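Local atomic coordinates of tail spike protein (PDB entry 6EU4), a protein that probably recognises, and may cleave, the capsular polysaccharide of its Acinetobacter baumannii host as the trimeric receptor-binding tailspike of the phage. Residues 337-343 with 373-379. Sequence-based numbering, arbitrary orientation.
Sequences FLYAEGS and FCVVSNS
A serine hydroxyl ties together two unequal turns: Ser-379 OG accepts a hydrogen bond from Ser-343 N (3.0 Å, 178°) and donates to Val-376 O (2.8 Å). The corner after Glu-341 turns on one residue of positive phi, Gly-342 (phi/psi 57/33), that after Val-376 on two, Ser-377 (55/67) and Asn-378 (60/37), so CA pairing skips from Glu-341/Val-376 to Gly-342/Ser-379. Before the corners, strands 338-341 and 374-376 run parallel (1°, axes 5.0 Å apart), in register from Leu-338/Phe-373. Backbone hydrogen bonds alternate between them: Cys-374 N to Leu-338 O, Ala-340 N to Cys-374 O and Val-376 N to Ala-340 O, each 2.9 Å, then Gly-342 N to Val-376 O, 3.2 Å. Such stacking of successive coils defines a parallel beta-helix; strands 311-318 and 405-409 continue the sheet. Leu-338, Phe-373, Ala-340 and Val-375 face inward, meeting Val-381 or Leu-383 of strand 380-384. Opposite, Tyr-339 (chi1 t) sets CD1 3.8 Å from Cys-374 SG and donates from OH to Glu-341 OE1 (2.7 Å), while one water bridges Glu-341 OE2 (2.6 Å) and Ser-377 OG (3.0 Å).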
ATOM      1  N   PHE A 337      15.953 -14.246  -4.817  1.00 10.71           N
ATOM      2  CA  PHE A 337      15.277 -12.981  -5.069  1.00 10.14           C
ATOM      3  C   PHE A 337      15.166 -12.207  -3.763  1.00 10.35           C
ATOM      4  O   PHE A 337      15.633 -11.071  -3.668  1.00 11.37           O
ATOM      5  CB  PHE A 337      13.906 -13.243  -5.697  1.00 10.56           C
ATOM      6  CG  PHE A 337      13.052 -12.018  -5.913  1.00 10.29           C
ATOM      7  CD1 PHE A 337      13.103 -11.319  -7.112  1.00 11.65           C
ATOM      8  CD2 PHE A 337      12.137 -11.628  -4.948  1.00 12.11           C
ATOM      9  CE1 PHE A 337      12.291 -10.224  -7.325  1.00 12.15           C
ATOM     10  CE2 PHE A 337      11.329 -10.533  -5.130  1.00 10.65           C
ATOM     11  CZ  PHE A 337      11.388  -9.829  -6.332  1.00 11.05           C
ATOM     12  N   LEU A 338      14.612 -12.846  -2.735  1.00 10.94           N
ATOM     13  CA  LEU A 338      14.492 -12.285  -1.403  1.00  9.89           C
ATOM     14  C   LEU A 338      15.071 -13.291  -0.428  1.00 11.35           C
ATOM     15  O   LEU A 338      14.647 -14.455  -0.403  1.00 12.99           O
ATOM     16  CB  LEU A 338      13.043 -11.994  -1.044  1.00  9.09           C
ATOM     17  CG  LEU A 338      12.794 -11.646   0.439  1.00 11.17           C
ATOM     18  CD1 LEU A 338      13.517 -10.373   0.841  1.00 13.39           C
ATOM     19  CD2 LEU A 338      11.284 -11.526   0.670  1.00 13.49           C
ATOM     20  N   TYR A 339      16.052 -12.850   0.341  1.00 10.81           N
ATOM     21  CA  TYR A 339      16.466 -13.529   1.557  1.00 10.67           C
ATOM     22  C   TYR A 339      15.846 -12.779   2.734  1.00 12.87           C
ATOM     23  O   TYR A 339      16.150 -11.605   2.945  1.00 12.43           O
ATOM     24  CB  TYR A 339      17.989 -13.559   1.681  1.00 11.96           C
ATOM     25  CG  TYR A 339      18.438 -14.193   2.967  1.00 12.30           C
ATOM     26  CD1 TYR A 339      18.589 -15.562   3.060  1.00 14.00           C
ATOM     27  CD2 TYR A 339      18.690 -13.422   4.101  1.00 13.79           C
ATOM     28  CE1 TYR A 339      18.995 -16.168   4.255  1.00 15.73           C
ATOM     29  CE2 TYR A 339      19.100 -14.012   5.291  1.00 14.33           C
ATOM     30  CZ  TYR A 339      19.234 -15.385   5.361  1.00 16.33           C
ATOM     31  OH  TYR A 339      19.625 -15.992   6.539  1.00 17.90           O
ATOM     32  N   ALA A 340      14.987 -13.456   3.496  1.00  9.90           N
ATOM     33  CA  ALA A 340      14.285 -12.857   4.630  1.00  9.43           C
ATOM     34  C   ALA A 340      14.588 -13.688   5.864  1.00 11.27           C
ATOM     35  O   ALA A 340      14.295 -14.891   5.896  1.00 11.75           O
ATOM     36  CB  ALA A 340      12.776 -12.798   4.401  1.00 11.76           C
ATOM     37  N   GLU A 341      15.156 -13.038   6.880  1.00  9.64           N
ATOM     38  CA  GLU A 341      15.531 -13.673   8.134  1.00 11.13           C
ATOM     39  C   GLU A 341      14.971 -12.809   9.258  1.00 12.38           C
ATOM     40  O   GLU A 341      15.337 -11.638   9.380  1.00 12.40           O
ATOM     41  CB  GLU A 341      17.058 -13.811   8.250  1.00 12.40           C
ATOM     42  CG  GLU A 341      17.517 -14.399   9.568  1.00 14.97           C
ATOM     43  CD  GLU A 341      19.023 -14.504   9.698  1.00 20.30           C
ATOM     44  OE1 GLU A 341      19.751 -14.349   8.688  1.00 17.90           O
ATOM     45  OE2 GLU A 341      19.472 -14.725  10.844  1.00 20.39           O
ATOM     46  N   GLY A 342      14.054 -13.365  10.037  1.00 10.77           N
ATOM     47  CA  GLY A 342      13.397 -12.594  11.076  1.00 13.38           C
ATOM     48  C   GLY A 342      12.679 -11.352  10.590  1.00 13.26           C
ATOM     49  O   GLY A 342      12.581 -10.372  11.343  1.00 13.89           O
ATOM     50  N   SER A 343      12.113 -11.382   9.375  1.00 10.78           N
ATOM     51  CA  SER A 343      11.563 -10.182   8.765  1.00 11.47           C
ATOM     52  C   SER A 343      10.147 -10.407   8.278  1.00 12.85           C
ATOM     53  O   SER A 343       9.776 -11.517   7.895  1.00 13.70           O
ATOM     54  CB  SER A 343      12.422  -9.725   7.580  1.00 12.06           C
ATOM     55  OG  SER A 343      13.676  -9.286   8.036  1.00 11.76           O
ATOM     56  N   PHE A 373      12.514 -17.275  -2.873  1.00 10.72           N
ATOM     57  CA  PHE A 373      12.149 -16.713  -1.574  1.00 10.61           C
ATOM     58  C   PHE A 373      12.708 -17.642  -0.521  1.00 11.00           C
ATOM     59  O   PHE A 373      12.214 -18.760  -0.352  1.00 11.94           O
ATOM     60  CB  PHE A 373      10.631 -16.552  -1.449  1.00 11.16           C
ATOM     61  CG  PHE A 373      10.073 -15.597  -2.447  1.00 10.02           C
ATOM     62  CD1 PHE A 373      10.062 -14.227  -2.188  1.00 12.85           C
ATOM     63  CD2 PHE A 373       9.609 -16.044  -3.675  1.00 10.15           C
ATOM     64  CE1 PHE A 373       9.594 -13.334  -3.131  1.00 12.02           C
ATOM     65  CE2 PHE A 373       9.128 -15.137  -4.620  1.00 12.39           C
ATOM     66  CZ  PHE A 373       9.127 -13.785  -4.343  1.00 12.83           C
ATOM     67  N   CYS A 374      13.779 -17.208   0.139  1.00 10.94           N
ATOM     68  CA  CYS A 374      14.398 -17.957   1.226  1.00  9.89           C
ATOM     69  C   CYS A 374      13.883 -17.318   2.516  1.00 12.94           C
ATOM     70  O   CYS A 374      14.309 -16.224   2.890  1.00 11.19           O
ATOM     71  CB  CYS A 374      15.915 -17.906   1.109  1.00 11.92           C
ATOM     72  SG  CYS A 374      16.771 -18.864   2.365  1.00 13.85           S
ATOM     73  N   VAL A 375      12.949 -17.993   3.183  1.00 11.21           N
ATOM     74  CA  VAL A 375      12.094 -17.396   4.210  1.00 11.25           C
ATOM     75  C   VAL A 375      12.389 -18.129   5.510  1.00 13.11           C
ATOM     76  O   VAL A 375      11.855 -19.223   5.747  1.00 12.86           O
ATOM     77  CB  VAL A 375      10.612 -17.496   3.831  1.00 11.62           C
ATOM     78  CG1 VAL A 375       9.737 -16.748   4.822  1.00 11.36           C
ATOM     79  CG2 VAL A 375      10.372 -16.948   2.433  1.00 12.21           C
ATOM     80  N   VAL A 376      13.231 -17.537   6.371  1.00 12.20           N
ATOM     81  CA  VAL A 376      13.804 -18.250   7.499  1.00 11.10           C
ATOM     82  C   VAL A 376      13.670 -17.457   8.804  1.00 12.29           C
ATOM     83  O   VAL A 376      13.497 -16.238   8.812  1.00 11.41           O
ATOM     84  CB  VAL A 376      15.287 -18.608   7.231  1.00 13.24           C
ATOM     85  CG1 VAL A 376      15.425 -19.317   5.894  1.00 15.84           C
ATOM     86  CG2 VAL A 376      16.199 -17.343   7.290  1.00 13.29           C
ATOM     87  N   SER A 377      13.747 -18.191   9.920  1.00 14.42           N
ATOM     88  CA  SER A 377      13.839 -17.618  11.272  0.50 15.01           C
ATOM     89  C   SER A 377      12.687 -16.650  11.576  1.00 14.80           C
ATOM     90  O   SER A 377      12.874 -15.443  11.769  1.00 15.10           O
ATOM     91  CB  SER A 377      15.185 -16.911  11.454  0.50 15.71           C
ATOM     92  OG  SER A 377      16.252 -17.829  11.330  0.50 14.07           O
ATOM     93  N   ASN A 378      11.480 -17.206  11.647  1.00 13.48           N
ATOM     94  CA  ASN A 378      10.299 -16.445  12.060  1.00 14.48           C
ATOM     95  C   ASN A 378      10.016 -15.261  11.133  1.00 16.23           C
ATOM     96  O   ASN A 378       9.525 -14.210  11.561  1.00 16.24           O
ATOM     97  CB  ASN A 378      10.432 -15.970  13.501  1.00 18.17           C
ATOM     98  CG  ASN A 378      10.360 -17.114  14.476  1.00 24.37           C
ATOM     99  OD1 ASN A 378       9.403 -17.892  14.458  1.00 23.15           O
ATOM    100  ND2 ASN A 378      11.385 -17.252  15.307  1.00 29.51           N
ATOM    101  N   SER A 379      10.258 -15.452   9.850  1.00 11.30           N
ATOM    102  CA  SER A 379       9.875 -14.454   8.863  1.00 10.14           C
ATOM    103  C   SER A 379       8.414 -14.626   8.455  1.00 12.52           C
ATOM    104  O   SER A 379       7.786 -15.665   8.672  1.00 13.19           O
ATOM    105  CB  SER A 379      10.768 -14.545   7.628  1.00 11.10           C
ATOM    106  OG  SER A 379      12.050 -14.015   7.879  1.00 11.90           O
TER
HETATM  107  O   HOH W   1      18.187 -16.029  12.691  1.00 32.01           O